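Local coordinates for protein VirX1 (Cyanophage Syn10, PDB 6QGM) that iodinates diverse substrates as a viral halogenase, probably using a flavin cofactor as in the related tryptophan halogenases, at residues B[72-84]-B[88-100]. Numbering follows the deposited sequence.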
ATOM      1  N   ASN B  72      28.105 -27.857  21.951  1.00 57.27           N
ATOM      2  CA  ASN B  72      27.027 -28.519  22.729  1.00 57.00           C
ATOM      3  C   ASN B  72      25.668 -28.244  22.090  1.00 58.26           C
ATOM      4  O   ASN B  72      24.676 -28.088  22.838  1.00 60.26           O
ATOM      5  CB  ASN B  72      27.017 -28.060  24.188  1.00 57.21           C
ATOM      6  CG  ASN B  72      28.166 -28.643  24.965  1.00 59.39           C
ATOM      7  OD1 ASN B  72      28.251 -29.850  25.116  1.00 63.78           O
ATOM      8  ND2 ASN B  72      29.059 -27.800  25.439  1.00 60.11           N
ATOM      9  N   ALA B  73      25.610 -28.204  20.760  1.00 59.11           N
ATOM     10  CA  ALA B  73      24.392 -27.826  20.021  1.00 59.72           C
ATOM     11  C   ALA B  73      23.422 -29.000  20.071  1.00 60.66           C
ATOM     12  O   ALA B  73      23.880 -30.155  20.154  1.00 64.87           O
ATOM     13  CB  ALA B  73      24.720 -27.437  18.601  1.00 62.56           C
ATOM     14  N   THR B  74      22.128 -28.697  20.071  1.00 58.66           N
ATOM     15  CA  THR B  74      21.036 -29.667  19.831  1.00 57.98           C
ATOM     16  C   THR B  74      20.122 -29.076  18.765  1.00 55.88           C
ATOM     17  O   THR B  74      20.370 -27.917  18.363  1.00 55.66           O
ATOM     18  CB  THR B  74      20.313 -30.039  21.132  1.00 58.24           C
ATOM     19  OG1 THR B  74      19.544 -28.917  21.565  1.00 57.65           O
ATOM     20  CG2 THR B  74      21.265 -30.485  22.217  1.00 58.34           C
ATOM     21  N   TYR B  75      19.146 -29.864  18.310  1.00 55.59           N
ATOM     22  CA  TYR B  75      18.193 -29.503  17.228  1.00 54.28           C
ATOM     23  C   TYR B  75      16.945 -28.867  17.837  1.00 51.31           C
ATOM     24  O   TYR B  75      16.622 -29.133  19.006  1.00 51.30           O
ATOM     25  CB  TYR B  75      17.838 -30.727  16.375  1.00 55.92           C
ATOM     26  CG  TYR B  75      18.893 -31.129  15.379  1.00 56.08           C
ATOM     27  CD1 TYR B  75      19.215 -30.295  14.319  1.00 55.88           C
ATOM     28  CD2 TYR B  75      19.554 -32.341  15.469  1.00 56.71           C
ATOM     29  CE1 TYR B  75      20.164 -30.651  13.375  1.00 56.17           C
ATOM     30  CE2 TYR B  75      20.501 -32.711  14.529  1.00 56.94           C
ATOM     31  CZ  TYR B  75      20.809 -31.863  13.484  1.00 56.07           C
ATOM     32  OH  TYR B  75      21.744 -32.194  12.557  1.00 55.55           O
ATOM     33  N   LYS B  76      16.272 -28.056  17.025  1.00 50.89           N
ATOM     34  CA  LYS B  76      15.064 -27.284  17.408  1.00 49.96           C
ATOM     35  C   LYS B  76      14.064 -27.275  16.241  1.00 50.13           C
ATOM     36  O   LYS B  76      14.401 -26.722  15.172  1.00 51.44           O
ATOM     37  CB  LYS B  76      15.485 -25.867  17.775  1.00 48.73           C
ATOM     38  CG  LYS B  76      14.357 -24.980  18.269  1.00 49.21           C
ATOM     39  CD  LYS B  76      14.657 -23.515  18.066  1.00 50.78           C
ATOM     40  CE  LYS B  76      13.445 -22.651  18.275  1.00 51.06           C
ATOM     41  NZ  LYS B  76      13.749 -21.255  17.906  1.00 52.77           N
ATOM     42  N   ASN B  77      12.874 -27.832  16.461  1.00 49.82           N
ATOM     43  CA  ASN B  77      11.842 -28.025  15.410  1.00 52.21           C
ATOM     44  C   ASN B  77      10.655 -27.074  15.632  1.00 53.94           C
ATOM     45  O   ASN B  77       9.845 -26.936  14.698  1.00 59.39           O
ATOM     46  CB  ASN B  77      11.403 -29.490  15.370  1.00 52.92           C
ATOM     47  CG  ASN B  77      12.470 -30.389  14.789  1.00 52.67           C
ATOM     48  OD1 ASN B  77      13.485 -30.639  15.436  1.00 53.16           O
ATOM     49  ND2 ASN B  77      12.266 -30.847  13.562  1.00 51.89           N
ATOM     50  N   SER B  78      10.562 -26.429  16.793  1.00 51.91           N
ATOM     51  CA  SER B  78       9.395 -25.621  17.205  1.00 52.25           C
ATOM     52  C   SER B  78       9.757 -24.709  18.382  1.00 53.96           C
ATOM     53  O   SER B  78      10.674 -25.056  19.151  1.00 52.52           O
ATOM     54  CB  SER B  78       8.233 -26.527  17.559  1.00 52.74           C
ATOM     55  OG  SER B  78       7.062 -25.765  17.825  1.00 54.11           O
ATOM     56  N   ILE B  79       9.053 -23.579  18.506  1.00 55.46           N
ATOM     57  CA  ILE B  79       8.925 -22.812  19.781  1.00 55.66           C
ATOM     58  C   ILE B  79       7.629 -23.268  20.447  1.00 53.70           C
ATOM     59  O   ILE B  79       6.568 -23.198  19.807  1.00 51.70           O
ATOM     60  CB  ILE B  79       8.918 -21.290  19.567  1.00 58.84           C
ATOM     61  CG1 ILE B  79      10.069 -20.827  18.674  1.00 62.92           C
ATOM     62  CG2 ILE B  79       8.948 -20.582  20.908  1.00 59.72           C
ATOM     63  CD1 ILE B  79      10.060 -19.341  18.393  1.00 67.03           C
ATOM     64  N   ARG B  80       7.722 -23.700  21.699  1.00 52.82           N
ATOM     65  CA  ARG B  80       6.572 -24.162  22.511  1.00 52.43           C
ATOM     66  C   ARG B  80       6.190 -23.042  23.484  1.00 53.93           C
ATOM     67  O   ARG B  80       7.093 -22.458  24.094  1.00 54.27           O
ATOM     68  CB  ARG B  80       6.961 -25.451  23.234  1.00 53.16           C
ATOM     69  CG  ARG B  80       5.986 -25.870  24.315  1.00 53.73           C
ATOM     70  CD  ARG B  80       6.295 -27.266  24.792  1.00 54.67           C
ATOM     71  NE  ARG B  80       6.143 -28.188  23.679  1.00 53.20           N
ATOM     72  CZ  ARG B  80       6.754 -29.356  23.564  1.00 52.54           C
ATOM     73  NH1 ARG B  80       7.567 -29.782  24.505  1.00 54.48           N
ATOM     74  NH2 ARG B  80       6.545 -30.105  22.496  1.00 54.88           N
ATOM     75  N   PHE B  81       4.894 -22.758  23.613  1.00 55.63           N
ATOM     76  CA  PHE B  81       4.336 -21.736  24.537  1.00 54.53           C
ATOM     77  C   PHE B  81       3.484 -22.442  25.590  1.00 51.74           C
ATOM     78  O   PHE B  81       2.317 -22.793  25.322  1.00 50.07           O
ATOM     79  CB  PHE B  81       3.559 -20.677  23.751  1.00 56.83           C
ATOM     80  CG  PHE B  81       4.425 -19.907  22.784  1.00 57.84           C
ATOM     81  CD1 PHE B  81       5.274 -18.902  23.231  1.00 58.87           C
ATOM     82  CD2 PHE B  81       4.422 -20.207  21.426  1.00 56.87           C
ATOM     83  CE1 PHE B  81       6.080 -18.207  22.339  1.00 59.64           C
ATOM     84  CE2 PHE B  81       5.222 -19.504  20.535  1.00 55.80           C
ATOM     85  CZ  PHE B  81       6.054 -18.510  20.992  1.00 56.69           C
ATOM     86  N   THR B  82       4.086 -22.653  26.758  1.00 52.06           N
ATOM     87  CA  THR B  82       3.413 -23.135  27.989  1.00 53.24           C
ATOM     88  C   THR B  82       2.950 -21.918  28.794  1.00 51.32           C
ATOM     89  O   THR B  82       3.726 -20.960  28.915  1.00 48.61           O
ATOM     90  CB  THR B  82       4.332 -24.057  28.797  1.00 55.21           C
ATOM     91  OG1 THR B  82       4.803 -25.087  27.910  1.00 55.72           O
ATOM     92  CG2 THR B  82       3.657 -24.647  30.017  1.00 55.45           C
ATOM     93  N   ASN B  83       1.700 -21.951  29.257  1.00 52.47           N
ATOM     94  CA  ASN B  83       1.121 -21.055  30.300  1.00 52.51           C
ATOM     95  C   ASN B  83       0.771 -19.666  29.734  1.00 50.90           C
ATOM     96  O   ASN B  83       0.450 -18.803  30.534  1.00 48.99           O
ATOM     97  CB  ASN B  83       2.069 -20.949  31.500  1.00 53.55           C
ATOM     98  CG  ASN B  83       1.349 -20.895  32.828  1.00 54.17           C
ATOM     99  OD1 ASN B  83       0.390 -21.616  33.041  1.00 53.24           O
ATOM    100  ND2 ASN B  83       1.812 -20.064  33.739  1.00 54.43           N
ATOM    101  N   PHE B  84       0.752 -19.477  28.412  1.00 52.93           N
ATOM    102  CA  PHE B  84       0.651 -18.148  27.758  1.00 52.48           C
ATOM    103  C   PHE B  84      -0.797 -17.737  27.473  1.00 54.82           C
ATOM    104  O   PHE B  84      -1.062 -16.518  27.464  1.00 62.36           O
ATOM    105  CB  PHE B  84       1.442 -18.099  26.452  1.00 51.44           C
ATOM    106  CG  PHE B  84       2.728 -17.319  26.557  1.00 52.09           C
ATOM    107  CD1 PHE B  84       3.904 -17.946  26.939  1.00 51.39           C
ATOM    108  CD2 PHE B  84       2.755 -15.960  26.278  1.00 51.96           C
ATOM    109  CE1 PHE B  84       5.080 -17.227  27.046  1.00 52.61           C
ATOM    110  CE2 PHE B  84       3.935 -15.244  26.378  1.00 53.50           C
ATOM    111  CZ  PHE B  84       5.096 -15.876  26.775  1.00 54.62           C
ATOM    112  N   LYS B  88      -2.636 -21.781  32.856  1.00 57.77           N
ATOM    113  CA  LYS B  88      -3.078 -23.075  33.448  1.00 58.32           C
ATOM    114  C   LYS B  88      -2.327 -24.252  32.815  1.00 56.97           C
ATOM    115  O   LYS B  88      -2.907 -25.331  32.736  1.00 57.47           O
ATOM    116  CB  LYS B  88      -4.587 -23.234  33.265  1.00 58.51           C
ATOM    117  CG  LYS B  88      -5.451 -22.280  34.079  1.00 58.25           C
ATOM    118  CD  LYS B  88      -6.900 -22.392  33.684  1.00 58.51           C
ATOM    119  CE  LYS B  88      -7.868 -22.076  34.798  1.00 60.30           C
ATOM    120  NZ  LYS B  88      -9.251 -22.262  34.317  1.00 61.81           N
ATOM    121  N   GLY B  89      -1.067 -24.050  32.409  1.00 56.40           N
ATOM    122  CA  GLY B  89      -0.171 -25.097  31.881  1.00 56.12           C
ATOM    123  C   GLY B  89      -0.505 -25.503  30.453  1.00 57.93           C
ATOM    124  O   GLY B  89       0.166 -26.420  29.936  1.00 61.62           O
ATOM    125  N   GLU B  90      -1.507 -24.882  29.821  1.00 57.48           N
ATOM    126  CA  GLU B  90      -1.883 -25.142  28.407  1.00 56.70           C
ATOM    127  C   GLU B  90      -0.685 -24.825  27.504  1.00 56.83           C
ATOM    128  O   GLU B  90       0.078 -23.877  27.817  1.00 59.43           O
ATOM    129  CB  GLU B  90      -3.110 -24.322  27.982  1.00 55.94           C
ATOM    130  CG  GLU B  90      -2.850 -22.826  27.856  1.00 55.11           C
ATOM    131  CD  GLU B  90      -2.719 -22.060  29.160  1.00 53.65           C
ATOM    132  OE1 GLU B  90      -3.300 -22.505  30.189  1.00 52.52           O
ATOM    133  OE2 GLU B  90      -2.052 -21.009  29.144  1.00 54.35           O
ATOM    134  N   VAL B  91      -0.568 -25.569  26.401  1.00 55.50           N
ATOM    135  CA  VAL B  91       0.605 -25.546  25.484  1.00 53.93           C
ATOM    136  C   VAL B  91       0.120 -25.359  24.046  1.00 52.04           C
ATOM    137  O   VAL B  91      -0.918 -25.900  23.690  1.00 53.73           O
ATOM    138  CB  VAL B  91       1.430 -26.836  25.624  1.00 53.41           C
ATOM    139  CG1 VAL B  91       2.683 -26.777  24.769  1.00 54.55           C
ATOM    140  CG2 VAL B  91       1.781 -27.128  27.068  1.00 54.81           C
ATOM    141  N   PHE B  92       0.873 -24.606  23.260  1.00 51.20           N
ATOM    142  CA  PHE B  92       0.711 -24.531  21.796  1.00 51.93           C
ATOM    143  C   PHE B  92       2.089 -24.338  21.173  1.00 53.70           C
ATOM    144  O   PHE B  92       3.016 -23.912  21.879  1.00 54.24           O
ATOM    145  CB  PHE B  92      -0.322 -23.474  21.419  1.00 51.50           C
ATOM    146  CG  PHE B  92       0.003 -22.048  21.777  1.00 52.37           C
ATOM    147  CD1 PHE B  92       0.680 -21.226  20.887  1.00 54.62           C
ATOM    148  CD2 PHE B  92      -0.446 -21.496  22.962  1.00 53.23           C
ATOM    149  CE1 PHE B  92       0.940 -19.895  21.195  1.00 53.27           C
ATOM    150  CE2 PHE B  92      -0.183 -20.168  23.268  1.00 53.96           C
ATOM    151  CZ  PHE B  92       0.519 -19.376  22.391  1.00 53.68           C
ATOM    152  N   GLU B  93       2.220 -24.702  19.897  1.00 54.14           N
ATOM    153  CA  GLU B  93       3.511 -24.648  19.179  1.00 53.81           C
ATOM    154  C   GLU B  93       3.427 -23.589  18.079  1.00 54.67           C
ATOM    155  O   GLU B  93       2.316 -23.324  17.556  1.00 56.69           O
ATOM    156  CB  GLU B  93       3.847 -26.020  18.609  1.00 56.96           C
ATOM    157  CG  GLU B  93       3.658 -27.161  19.596  1.00 59.58           C
ATOM    158  CD  GLU B  93       4.863 -27.571  20.432  1.00 59.40           C
ATOM    159  OE1 GLU B  93       5.998 -27.090  20.151  1.00 59.28           O
ATOM    160  OE2 GLU B  93       4.662 -28.388  21.368  1.00 57.32           O
ATOM    161  N   TYR B  94       4.576 -22.975  17.803  1.00 54.37           N
ATOM    162  CA  TYR B  94       4.937 -22.356  16.503  1.00 50.74           C
ATOM    163  C   TYR B  94       6.032 -23.233  15.909  1.00 49.86           C
ATOM    164  O   TYR B  94       7.207 -23.023  16.190  1.00 47.43           O
ATOM    165  CB  TYR B  94       5.379 -20.901  16.692  1.00 50.79           C
ATOM    166  CG  TYR B  94       5.704 -20.158  15.425  1.00 52.21           C
ATOM    167  CD1 TYR B  94       5.227 -20.602  14.201  1.00 55.10           C
ATOM    168  CD2 TYR B  94       6.485 -19.008  15.436  1.00 52.84           C
ATOM    169  CE1 TYR B  94       5.500 -19.916  13.027  1.00 54.79           C
ATOM    170  CE2 TYR B  94       6.762 -18.308  14.273  1.00 52.60           C
ATOM    171  CZ  TYR B  94       6.275 -18.772  13.063  1.00 53.77           C
ATOM    172  OH  TYR B  94       6.522 -18.116  11.893  1.00 58.69           O
ATOM    173  N   PRO B  95       5.667 -24.280  15.126  1.00 50.54           N
ATOM    174  CA  PRO B  95       6.645 -25.178  14.505  1.00 49.36           C
ATOM    175  C   PRO B  95       7.277 -24.514  13.281  1.00 49.61           C
ATOM    176  O   PRO B  95       6.630 -23.669  12.717  1.00 48.93           O
ATOM    177  CB  PRO B  95       5.788 -26.373  14.097  1.00 49.40           C
ATOM    178  CG  PRO B  95       4.473 -25.743  13.740  1.00 49.60           C
ATOM    179  CD  PRO B  95       4.289 -24.643  14.763  1.00 49.10           C
ATOM    180  N   PHE B  96       8.495 -24.900  12.894  1.00 52.38           N
ATOM    181  CA  PHE B  96       9.198 -24.363  11.699  1.00 54.90           C
ATOM    182  C   PHE B  96       8.591 -24.984  10.435  1.00 55.91           C
ATOM    183  O   PHE B  96       8.227 -26.177  10.409  1.00 57.99           O
ATOM    184  CB  PHE B  96      10.695 -24.630  11.785  1.00 57.57           C
ATOM    185  CG  PHE B  96      11.415 -23.695  12.713  1.00 60.33           C
ATOM    186  CD1 PHE B  96      11.453 -22.335  12.453  1.00 61.45           C
ATOM    187  CD2 PHE B  96      12.056 -24.171  13.845  1.00 66.09           C
ATOM    188  CE1 PHE B  96      12.121 -21.460  13.305  1.00 64.02           C
ATOM    189  CE2 PHE B  96      12.723 -23.297  14.700  1.00 66.56           C
ATOM    190  CZ  PHE B  96      12.742 -21.936  14.442  1.00 65.91           C
ATOM    191  N   GLY B  97       8.464 -24.163   9.401  1.00 56.35           N
ATOM    192  CA  GLY B  97       7.837 -24.550   8.132  1.00 58.32           C
ATOM    193  C   GLY B  97       7.840 -23.385   7.156  1.00 60.57           C
ATOM    194  O   GLY B  97       7.518 -22.257   7.525  1.00 55.34           O
ATOM    195  N   PRO B  98       8.090 -23.638   5.855  1.00 68.32           N
ATOM    196  CA  PRO B  98       8.111 -22.549   4.881  1.00 69.93           C
ATOM    197  C   PRO B  98       6.682 -22.008   4.727  1.00 70.12           C
ATOM    198  O   PRO B  98       6.509 -20.802   4.706  1.00 75.72           O
ATOM    199  CB  PRO B  98       8.615 -23.238   3.612  1.00 73.66           C
ATOM    200  CG  PRO B  98       8.121 -24.684   3.752  1.00 74.75           C
ATOM    201  CD  PRO B  98       8.157 -24.982   5.241  1.00 71.48           C
ATOM    202  N   SER B  99       5.708 -22.924   4.695  1.00 70.05           N
ATOM    203  CA  SER B  99       4.287 -22.695   4.313  1.00 70.04           C
ATOM    204  C   SER B  99       3.388 -23.678   5.068  1.00 67.66           C
ATOM    205  O   SER B  99       3.893 -24.710   5.520  1.00 67.34           O
ATOM    206  CB  SER B  99       4.077 -22.835   2.818  1.00 73.10           C
ATOM    207  OG  SER B  99       4.450 -24.137   2.367  1.00 76.26           O
ATOM    208  N   LEU B 100       2.121 -23.312   5.215  1.00 68.92           N
ATOM    209  CA  LEU B 100       1.046 -24.146   5.794  1.00 72.42           C
ATOM    210  C   LEU B 100       0.766 -25.314   4.842  1.00 72.44           C
ATOM    211  O   LEU B 100       0.469 -25.044   3.664  1.00 72.24           O
ATOM    212  CB  LEU B 100      -0.219 -23.292   5.972  1.00 75.34           C
ATOM    213  CG  LEU B 100      -0.283 -22.426   7.229  1.00 76.89           C
ATOM    214  CD1 LEU B 100       0.719 -21.280   7.172  1.00 77.06           C
ATOM    215  CD2 LEU B 100      -1.692 -21.888   7.404  1.00 78.97           C
TER
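Glu93 and Arg80, a non-hydrogen-bonded pair of an antiparallel beta hairpin, show how one carboxylate can serve two residues of the partner strand. Arg80 approaches side-on, and both its NE and its NH2 reach Glu93 OE2, each at 2.8 Å, forming a salt bridge. That oxygen lies in the guanidinium plane, while the carboxylate itself stands nearly perpendicular to it, 85° away. The other oxygen, Glu93 OE1, takes the hydroxyl of Ser78 (OG to OE1, 2.9 Å) on its anti lone pair, so bonds to both oxygens restrain the rotation of the group. Beside the salt bridge, Val91 CG1 packs against the aliphatic part of Arg80.

The other face of the hairpin, with Phe81, Phe92, Tyr94 and Ile79, is largely aromatic. Phe81 CB sits over the Phe92 ring in a CH-pi contact, 3.7 Å from its centroid, and the two rings, planes 30° apart, are slid so far that they barely overlap. With chi1 at 64°, Phe92 CG sits between its own backbone N and carbonyl carbon, which brings the ring toward Phe81.

Paired backbone bonds at Ile79–Tyr94 and Phe81–Phe92 fix this register. Near the turn, Asn83 N bonds Glu90 O, and Asn83 OD1 accepts from Gly89 N (2.9 Å).

Strand 91-95 forms one edge of a mixed sheet within the chain; strand 78-82 lies between it and strand 270-275, where Asp272 bonds Thr82 OG1, while helix 137-143 packs on Ser78, Glu93 and Pro95.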